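Local coordinates for protein N-acetylneuraminate lyase (Peptoclostridium difficile, PDB 4WOZ) that belongs to the dihydrodipicolinate synthetase family of lyases, whose chains fold as TIM barrels, and is assembled here from four protein chains, at residues 92-97 / 120-125; 134-137 / 143-146; 72-77 / 100-105. One frame throughout, in Å; residues are numbered along the deposited sequence.

Contact 1 (92-97 / 120-125); sequences GSVNLK and FYYKFD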
loop_
_atom_site.group_PDB
_atom_site.type_symbol
_atom_site.label_atom_id
_atom_site.label_comp_id
_atom_site.label_asym_id
_atom_site.label_seq_id
_atom_site.Cartn_x
_atom_site.Cartn_y
_atom_site.Cartn_z
ATOM N N GLY A 92 -3.728 25.709 -4.208
ATOM C CA GLY A 92 -4.549 24.659 -3.624
ATOM C C GLY A 92 -4.280 24.297 -2.171
ATOM O O GLY A 92 -3.260 24.673 -1.592
ATOM N N SER A 93 -5.222 23.559 -1.586
ATOM C CA SER A 93 -5.146 23.087 -0.198
ATOM C C SER A 93 -6.466 22.394 0.124
ATOM O O SER A 93 -7.377 22.369 -0.704
ATOM C CB SER A 93 -4.951 24.250 0.779
ATOM O OG SER A 93 -6.186 24.895 1.053
ATOM N N VAL A 94 -6.581 21.841 1.326
ATOM C CA VAL A 94 -7.815 21.163 1.710
ATOM C C VAL A 94 -8.976 22.160 1.747
ATOM O O VAL A 94 -10.128 21.795 1.505
ATOM C CB VAL A 94 -7.674 20.488 3.090
ATOM C CG1 VAL A 94 -8.909 19.654 3.389
ATOM C CG2 VAL A 94 -6.421 19.614 3.115
ATOM N N ASN A 95 -8.663 23.420 2.034
ATOM C CA ASN A 95 -9.675 24.471 2.099
ATOM C C ASN A 95 -9.869 25.165 0.749
ATOM O O ASN A 95 -9.041 25.983 0.340
ATOM C CB ASN A 95 -9.288 25.509 3.157
ATOM C CG ASN A 95 -10.323 26.610 3.306
ATOM O OD1 ASN A 95 -11.351 26.615 2.620
ATOM N ND2 ASN A 95 -10.057 27.553 4.205
ATOM N N LEU A 96 -10.968 24.842 0.070
ATOM C CA LEU A 96 -11.278 25.423 -1.233
ATOM C C LEU A 96 -11.488 26.940 -1.221
ATOM O O LEU A 96 -10.975 27.641 -2.092
ATOM C CB LEU A 96 -12.515 24.748 -1.834
ATOM C CG LEU A 96 -13.025 25.309 -3.170
ATOM C CD1 LEU A 96 -11.901 25.317 -4.203
ATOM C CD2 LEU A 96 -14.193 24.467 -3.665
ATOM N N LYS A 97 -12.241 27.448 -0.248
ATOM C CA LYS A 97 -12.490 28.888 -0.171
ATOM C C LYS A 97 -11.162 29.638 -0.145
ATOM O O LYS A 97 -11.025 30.699 -0.758
ATOM C CB LYS A 97 -13.312 29.234 1.081
ATOM C CG LYS A 97 -14.640 28.493 1.176
ATOM C CD LYS A 97 -15.429 28.856 2.436
ATOM C CE LYS A 97 -16.125 30.209 2.318
ATOM N NZ LYS A 97 -15.176 31.351 2.191
ATOM N N PHE A 120 -6.526 16.900 -0.349
ATOM C CA PHE A 120 -6.185 15.697 0.396
ATOM C C PHE A 120 -6.813 15.523 1.781
ATOM O O PHE A 120 -7.761 16.220 2.148
ATOM C CB PHE A 120 -4.657 15.575 0.487
ATOM C CG PHE A 120 -3.986 16.759 1.124
ATOM C CD1 PHE A 120 -3.859 16.845 2.507
ATOM C CD2 PHE A 120 -3.477 17.790 0.337
ATOM C CE1 PHE A 120 -3.229 17.939 3.102
ATOM C CE2 PHE A 120 -2.846 18.887 0.921
ATOM C CZ PHE A 120 -2.721 18.960 2.309
ATOM N N TYR A 121 -6.261 14.574 2.534
ATOM C CA TYR A 121 -6.726 14.209 3.869
ATOM C C TYR A 121 -8.036 13.436 3.731
ATOM O O TYR A 121 -8.097 12.247 4.045
ATOM C CB TYR A 121 -6.947 15.437 4.756
ATOM C CG TYR A 121 -7.296 15.045 6.169
ATOM C CD1 TYR A 121 -6.310 14.625 7.058
ATOM C CD2 TYR A 121 -8.625 15.006 6.592
ATOM C CE1 TYR A 121 -6.635 14.168 8.332
ATOM C CE2 TYR A 121 -8.964 14.548 7.862
ATOM C CZ TYR A 121 -7.965 14.130 8.725
ATOM O OH TYR A 121 -8.297 13.660 9.974
ATOM N N TYR A 122 -9.082 14.117 3.269
ATOM C CA TYR A 122 -10.379 13.476 3.055
ATOM C C TYR A 122 -10.289 12.734 1.727
ATOM O O TYR A 122 -9.486 13.094 0.867
ATOM C CB TYR A 122 -11.501 14.522 2.978
ATOM C CG TYR A 122 -11.764 15.243 4.279
ATOM C CD1 TYR A 122 -12.405 14.600 5.339
ATOM C CD2 TYR A 122 -11.349 16.561 4.464
ATOM C CE1 TYR A 122 -12.623 15.251 6.552
ATOM C CE2 TYR A 122 -11.563 17.223 5.677
ATOM C CZ TYR A 122 -12.198 16.560 6.713
ATOM O OH TYR A 122 -12.389 17.199 7.917
ATOM N N LYS A 123 -11.111 11.705 1.560
ATOM C CA LYS A 123 -11.113 10.927 0.325
ATOM C C LYS A 123 -12.160 11.446 -0.660
ATOM O O LYS A 123 -13.260 10.904 -0.746
ATOM C CB LYS A 123 -11.385 9.452 0.634
ATOM C CG LYS A 123 -10.446 8.851 1.673
ATOM C CD LYS A 123 -8.987 9.024 1.275
ATOM C CE LYS A 123 -8.051 8.472 2.339
ATOM N NZ LYS A 123 -6.622 8.761 2.015
ATOM N N PHE A 124 -11.808 12.494 -1.400
ATOM C CA PHE A 124 -12.711 13.090 -2.388
ATOM C C PHE A 124 -12.736 12.245 -3.656
ATOM O O PHE A 124 -11.686 11.804 -4.124
ATOM C CB PHE A 124 -12.247 14.506 -2.755
ATOM C CG PHE A 124 -12.234 15.471 -1.599
ATOM C CD1 PHE A 124 -13.422 15.942 -1.056
ATOM C CD2 PHE A 124 -11.031 15.909 -1.060
ATOM C CE1 PHE A 124 -13.415 16.837 0.009
ATOM C CE2 PHE A 124 -11.008 16.804 0.005
ATOM C CZ PHE A 124 -12.204 17.270 0.543
ATOM N N ASP A 125 -13.923 12.018 -4.214
ATOM C CA ASP A 125 -14.019 11.238 -5.443
ATOM C C ASP A 125 -13.646 12.139 -6.613
ATOM O O ASP A 125 -13.342 13.315 -6.412
ATOM C CB ASP A 125 -15.432 10.656 -5.626
ATOM C CG ASP A 125 -16.516 11.719 -5.645
ATOM O OD1 ASP A 125 -16.535 12.552 -6.576
ATOM O OD2 ASP A 125 -17.359 11.715 -4.722
#

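Contact 2 (134-137 / 143-146); sequences NTII and RLII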
loop_
_atom_site.group_PDB
_atom_site.type_symbol
_atom_site.label_atom_id
_atom_site.label_comp_id
_atom_site.label_asym_id
_atom_site.label_seq_id
_atom_site.Cartn_x
_atom_site.Cartn_y
_atom_site.Cartn_z
ATOM N N ASN A 134 -12.248 23.189 -11.506
ATOM C CA ASN A 134 -13.045 24.122 -12.296
ATOM C C ASN A 134 -13.411 25.357 -11.479
ATOM O O ASN A 134 -13.345 26.478 -11.975
ATOM C CB ASN A 134 -14.323 23.451 -12.796
ATOM C CG ASN A 134 -14.051 22.367 -13.819
ATOM O OD1 ASN A 134 -13.351 22.593 -14.806
ATOM N ND2 ASN A 134 -14.608 21.185 -13.591
ATOM N N THR A 135 -13.800 25.151 -10.227
ATOM C CA THR A 135 -14.162 26.269 -9.370
ATOM C C THR A 135 -12.984 27.231 -9.264
ATOM O O THR A 135 -13.138 28.440 -9.416
ATOM C CB THR A 135 -14.555 25.787 -7.953
ATOM O OG1 THR A 135 -15.800 25.081 -8.016
ATOM C CG2 THR A 135 -14.698 26.962 -7.004
ATOM N N ILE A 136 -11.803 26.684 -9.012
ATOM C CA ILE A 136 -10.607 27.500 -8.878
ATOM C C ILE A 136 -10.273 28.321 -10.122
ATOM O O ILE A 136 -10.204 29.544 -10.054
ATOM C CB ILE A 136 -9.380 26.628 -8.528
ATOM C CG1 ILE A 136 -9.555 26.029 -7.131
ATOM C CG2 ILE A 136 -8.104 27.461 -8.606
ATOM C CD1 ILE A 136 -8.442 25.091 -6.726
ATOM N N ILE A 137 -10.071 27.653 -11.254
ATOM C CA ILE A 137 -9.696 28.345 -12.487
ATOM C C ILE A 137 -10.792 29.181 -13.136
ATOM O O ILE A 137 -10.497 30.142 -13.849
ATOM C CB ILE A 137 -9.143 27.351 -13.546
ATOM C CG1 ILE A 137 -8.455 28.120 -14.680
ATOM C CG2 ILE A 137 -10.274 26.495 -14.105
ATOM C CD1 ILE A 137 -7.281 28.977 -14.225
ATOM N N ARG A 143 -4.437 30.847 -15.989
ATOM C CA ARG A 143 -4.294 29.496 -16.527
ATOM C C ARG A 143 -3.855 28.586 -15.384
ATOM O O ARG A 143 -3.070 28.995 -14.528
ATOM C CB ARG A 143 -3.252 29.486 -17.647
ATOM C CG ARG A 143 -3.604 30.398 -18.811
ATOM C CD ARG A 143 -2.409 30.637 -19.724
ATOM N NE ARG A 143 -1.335 31.369 -19.052
ATOM C CZ ARG A 143 -0.152 31.631 -19.601
ATOM N NH1 ARG A 143 0.117 31.220 -20.835
ATOM N NH2 ARG A 143 0.765 32.307 -18.918
ATOM N N LEU A 144 -4.351 27.352 -15.365
ATOM C CA LEU A 144 -4.000 26.449 -14.277
ATOM C C LEU A 144 -3.279 25.151 -14.633
ATOM O O LEU A 144 -3.555 24.505 -15.649
ATOM C CB LEU A 144 -5.256 26.122 -13.451
ATOM C CG LEU A 144 -5.054 25.247 -12.211
ATOM C CD1 LEU A 144 -6.077 25.593 -11.161
ATOM C CD2 LEU A 144 -5.156 23.782 -12.593
ATOM N N ILE A 145 -2.359 24.780 -13.751
ATOM C CA ILE A 145 -1.583 23.562 -13.890
ATOM C C ILE A 145 -1.975 22.626 -12.746
ATOM O O ILE A 145 -2.017 23.037 -11.591
ATOM C CB ILE A 145 -0.076 23.861 -13.789
ATOM C CG1 ILE A 145 0.360 24.721 -14.977
ATOM C CG2 ILE A 145 0.715 22.560 -13.733
ATOM C CD1 ILE A 145 1.744 25.306 -14.817
ATOM N N ILE A 146 -2.272 21.375 -13.076
ATOM C CA ILE A 146 -2.638 20.380 -12.069
ATOM C C ILE A 146 -1.388 19.922 -11.320
ATOM O O ILE A 146 -0.318 19.805 -11.916
ATOM C CB ILE A 146 -3.268 19.145 -12.723
ATOM C CG1 ILE A 146 -4.526 19.550 -13.493
ATOM C CG2 ILE A 146 -3.573 18.096 -11.663
ATOM C CD1 ILE A 146 -5.058 18.450 -14.391
#

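Contact 3 (72-77 / 100-105); sequences RIFEIA and VELAKF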
loop_
_atom_site.group_PDB
_atom_site.type_symbol
_atom_site.label_atom_id
_atom_site.label_comp_id
_atom_site.label_asym_id
_atom_site.label_seq_id
_atom_site.Cartn_x
_atom_site.Cartn_y
_atom_site.Cartn_z
ATOM N N ARG A 72 1.589 36.996 2.203
ATOM C CA ARG A 72 2.812 37.784 2.299
ATOM C C ARG A 72 3.903 37.182 1.428
ATOM O O ARG A 72 4.680 37.908 0.805
ATOM C CB ARG A 72 3.331 37.895 3.739
ATOM C CG ARG A 72 4.693 38.597 3.769
ATOM C CD ARG A 72 4.984 39.384 5.033
ATOM N NE ARG A 72 5.592 38.581 6.090
ATOM C CZ ARG A 72 6.383 39.084 7.034
ATOM N NH1 ARG A 72 6.659 40.382 7.042
ATOM N NH2 ARG A 72 6.893 38.297 7.973
ATOM N N ILE A 73 3.967 35.855 1.391
ATOM C CA ILE A 73 4.962 35.174 0.575
ATOM C C ILE A 73 4.723 35.496 -0.903
ATOM O O ILE A 73 5.660 35.811 -1.636
ATOM C CB ILE A 73 4.908 33.642 0.810
ATOM C CG1 ILE A 73 5.400 33.331 2.226
ATOM C CG2 ILE A 73 5.763 32.908 -0.222
ATOM C CD1 ILE A 73 5.160 31.912 2.660
ATOM N N PHE A 74 3.467 35.441 -1.337
ATOM C CA PHE A 74 3.150 35.737 -2.726
ATOM C C PHE A 74 3.518 37.174 -3.076
ATOM O O PHE A 74 4.029 37.442 -4.165
ATOM C CB PHE A 74 1.663 35.497 -3.014
ATOM C CG PHE A 74 1.288 34.039 -3.114
ATOM C CD1 PHE A 74 1.998 33.179 -3.952
ATOM C CD2 PHE A 74 0.213 33.530 -2.388
ATOM C CE1 PHE A 74 1.644 31.835 -4.068
ATOM C CE2 PHE A 74 -0.153 32.185 -2.495
ATOM C CZ PHE A 74 0.566 31.335 -3.339
ATOM N N GLU A 75 3.265 38.096 -2.150
ATOM C CA GLU A 75 3.585 39.503 -2.380
ATOM C C GLU A 75 5.088 39.726 -2.459
ATOM O O GLU A 75 5.576 40.427 -3.348
ATOM C CB GLU A 75 3.024 40.389 -1.264
ATOM C CG GLU A 75 1.527 40.575 -1.278
ATOM C CD GLU A 75 1.081 41.638 -0.288
ATOM O OE1 GLU A 75 -0.138 41.762 -0.039
ATOM O OE2 GLU A 75 1.958 42.355 0.239
ATOM N N ILE A 76 5.821 39.147 -1.516
ATOM C CA ILE A 76 7.266 39.306 -1.508
ATOM C C ILE A 76 7.905 38.715 -2.757
ATOM O O ILE A 76 8.813 39.312 -3.332
ATOM C CB ILE A 76 7.899 38.647 -0.269
ATOM C CG1 ILE A 76 7.434 39.374 0.997
ATOM C CG2 ILE A 76 9.413 38.670 -0.395
ATOM C CD1 ILE A 76 7.891 38.733 2.294
ATOM N N ALA A 77 7.428 37.549 -3.180
ATOM C CA ALA A 77 7.990 36.895 -4.363
ATOM C C ALA A 77 7.823 37.764 -5.605
ATOM O O ALA A 77 8.776 37.993 -6.351
ATOM C CB ALA A 77 7.334 35.535 -4.579
ATOM N N VAL A 100 -9.604 29.537 -3.732
ATOM C CA VAL A 100 -10.189 30.514 -4.638
ATOM C C VAL A 100 -9.735 31.925 -4.268
ATOM O O VAL A 100 -9.532 32.768 -5.137
ATOM C CB VAL A 100 -11.733 30.440 -4.627
ATOM C CG1 VAL A 100 -12.321 31.521 -5.520
ATOM C CG2 VAL A 100 -12.179 29.076 -5.115
ATOM N N GLU A 101 -9.558 32.183 -2.978
ATOM C CA GLU A 101 -9.111 33.504 -2.562
ATOM C C GLU A 101 -7.673 33.755 -3.012
ATOM O O GLU A 101 -7.331 34.856 -3.451
ATOM C CB GLU A 101 -9.212 33.662 -1.041
ATOM C CG GLU A 101 -8.336 34.786 -0.493
ATOM C CD GLU A 101 -8.874 35.416 0.783
ATOM O OE1 GLU A 101 -9.097 34.690 1.774
ATOM O OE2 GLU A 101 -9.068 36.651 0.790
ATOM N N LEU A 102 -6.836 32.727 -2.900
ATOM C CA LEU A 102 -5.435 32.836 -3.283
ATOM C C LEU A 102 -5.277 32.945 -4.795
ATOM O O LEU A 102 -4.362 33.605 -5.281
ATOM C CB LEU A 102 -4.650 31.632 -2.752
ATOM C CG LEU A 102 -4.596 31.499 -1.231
ATOM C CD1 LEU A 102 -3.927 30.188 -0.857
ATOM C CD2 LEU A 102 -3.834 32.673 -0.631
ATOM N N ALA A 103 -6.165 32.296 -5.538
ATOM C CA ALA A 103 -6.106 32.358 -6.991
ATOM C C ALA A 103 -6.375 33.799 -7.413
ATOM O O ALA A 103 -5.766 34.302 -8.358
ATOM C CB ALA A 103 -7.142 31.428 -7.609
ATOM N N LYS A 104 -7.297 34.452 -6.710
ATOM C CA LYS A 104 -7.641 35.845 -6.997
ATOM C C LYS A 104 -6.468 36.742 -6.627
ATOM O O LYS A 104 -6.007 37.554 -7.430
ATOM C CB LYS A 104 -8.864 36.276 -6.187
ATOM C CG LYS A 104 -10.195 35.783 -6.717
ATOM C CD LYS A 104 -11.333 36.376 -5.888
ATOM C CE LYS A 104 -12.667 36.298 -6.616
ATOM N NZ LYS A 104 -13.046 34.897 -6.955
ATOM N N PHE A 105 -5.995 36.585 -5.395
ATOM C CA PHE A 105 -4.877 37.367 -4.892
ATOM C C PHE A 105 -3.675 37.307 -5.838
ATOM O O PHE A 105 -3.173 38.339 -6.276
ATOM C CB PHE A 105 -4.469 36.859 -3.505
ATOM C CG PHE A 105 -3.426 37.704 -2.828
ATOM C CD1 PHE A 105 -3.736 38.980 -2.372
ATOM C CD2 PHE A 105 -2.138 37.222 -2.639
ATOM C CE1 PHE A 105 -2.778 39.765 -1.735
ATOM C CE2 PHE A 105 -1.170 37.997 -2.003
ATOM C CZ PHE A 105 -1.493 39.273 -1.551
#

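Contact 1 (92-97 / 120-125)
Val-94 and Phe-120 bring the two backbones together at a single point, their CA atoms 5.9 Å apart, and from there the chains diverge. Segment 92-97 runs nearly fully extended through Ser-93 before turning into helix 96-109, with Asn-95 as its N-cap. Segment 120-125 is irregular: Tyr-121, at a phi of 73°, is the central residue of a classic gamma turn, closed by a weak hydrogen bond of 2.7 Å from Tyr-122 N to Phe-120 O. The turn sends the Phe-120 and Tyr-122 side chains to separate places, and Val-94 meets both. Its CG2 methyl lies over one face of the Phe-120 ring, a CH-pi contact 3.8 Å from the ring centroid and 19° off the ring normal, displaced toward the rim so that CE1 is the nearest ring atom at 3.6 Å. CG1, placed anti to the backbone N (chi1 -173°), instead reaches the edge of the Tyr-122 ring near its plane, 4.1 Å from CD2. One branched side chain therefore serves one ring by its face and another by its edge.

The segments come from the loops that follow strands 86-90 and 113-117 at the C-terminal end of a TIM barrel, the first running on into helix 96-109. Within the second loop the aromatic residues pack further, Tyr-121 CD2 sitting 3.6 Å above the centre of the Tyr-122 ring. The hydroxyls of both tyrosines are hydrogen-bonded to Ser-58 of the second subunit, whose Phe-63 also packs on Val-94, which makes this buried contact part of a subunit interface. On the other segment, Ser-93 OG receives a weak hydrogen bond of 3.0 Å from Asn-95 N and is also hydrogen-bonded to Glu-98, tying the bend to the first turn of the helix.

Contact 2 (134-137 / 143-146)
Ile-137 and Leu-144 cross obliquely, and the isoleucine meets the strand with its far methyl. CG1 of Ile-137 swings away from the backbone N (chi1 -167°) and the next torsion is 60°, which together bring CD1 against the start of the strand: it lies 3.6 Å from Leu-144 CB and 3.5 Å from Leu-144 N, and also touches the carbonyl carbon of Arg-143. The methyl thus rests on the peptide between these two residues as much as on a side chain. One residue earlier in the helix, Ile-136 approaches Leu-144 at about a right angle, and here the branches meet methyl to methyl, Ile-136 CG2 with Leu-144 CD1 at 3.8 Å. Leu-144 is in this way met at its root by one isoleucine and at its end by the other. The pairing joins the last turn of helix 126-138 to strand 144-147, the second strand of a beta-alpha-beta unit, while Ile-114 of the first strand touches all three side chains. The side-chain contacts are wholly apolar, with hydrogen bonding on the strand supplied by its barrel neighbours, so these two segments are held to each other by close fit and burial rather than by directional bonds.

Contact 3 (72-77 / 100-105)
Glu-75 and Phe-74 meet Phe-105 in a partly buried helix-helix contact on the outer layer of the TIM barrel, where helices 67-81 and 96-109 follow one another round the sheet. The short axes run nearly parallel, with a crossing angle of -18°, and approach no closer than 11.3 Å. Even the nearest CA atoms, those of Phe-74 and Phe-105, are 8.5 Å apart, so long side chains have to bridge the space.

Phe-105 does most of this. Its CG points away from the backbone N (chi1 -173°), and the ring projects across to the other helix and enters edge first. CZ comes to 3.2 Å from Glu-75 OE1; its 3.3 Å separation from Glu-75 CG is unusually short and perhaps not exact. OE1 and CD lie near the ring plane at its edge, and the carboxylate is nearly coplanar with the ring (27°), so an oxygen faces the rim rather than the pi cloud. Such a placement probably lets the acid's negative charge meet the slightly positive ring hydrogens. On the same ring, CE2 meets Phe-74 CB at 3.9 Å, again near the ring plane. Deeper in, Phe-74 and Leu-102 cross at about a right angle, and Leu-102 CD2 touches the edge of the Phe-74 ring at CE2, 4.2 Å away. The contact therefore passes from buried hydrocarbon to an exposed acid at its outer margin.

A salt bridge between Lys-71 and Glu-101 also spans the two helices. The rings of Phe-74 and Tyr-111 meet edge to face, Tyr-111 lying in the loop that leads from helix 96-109 to strand 113-117, while Ile-76 and Ala-77 of helix 67-81 turn to the preceding helix, 34-48.

How the contacts relate
Contacts 1 and 3 share helix 96-109, using its entry and its middle, with centres about 19 Å apart. Contact 2 touches both: Leu-96 CD1 packs 3.8 Å from Ile-136 CG1, and Val-100 CG2 lies 3.8 Å from Thr-135 CG2. The centre of contact 2 is about 14 Å from that of contact 1 and about 15 Å from that of contact 3. Three consecutive helices, 67-81, 96-109 and 126-138, are thereby linked round the barrel. Contact 1 lies at the C-terminal end of the strands, the end where TIM-barrel enzymes carry their active sites, and borders a second subunit; contact 2 meets the beginning of strand 144-147, toward the other end.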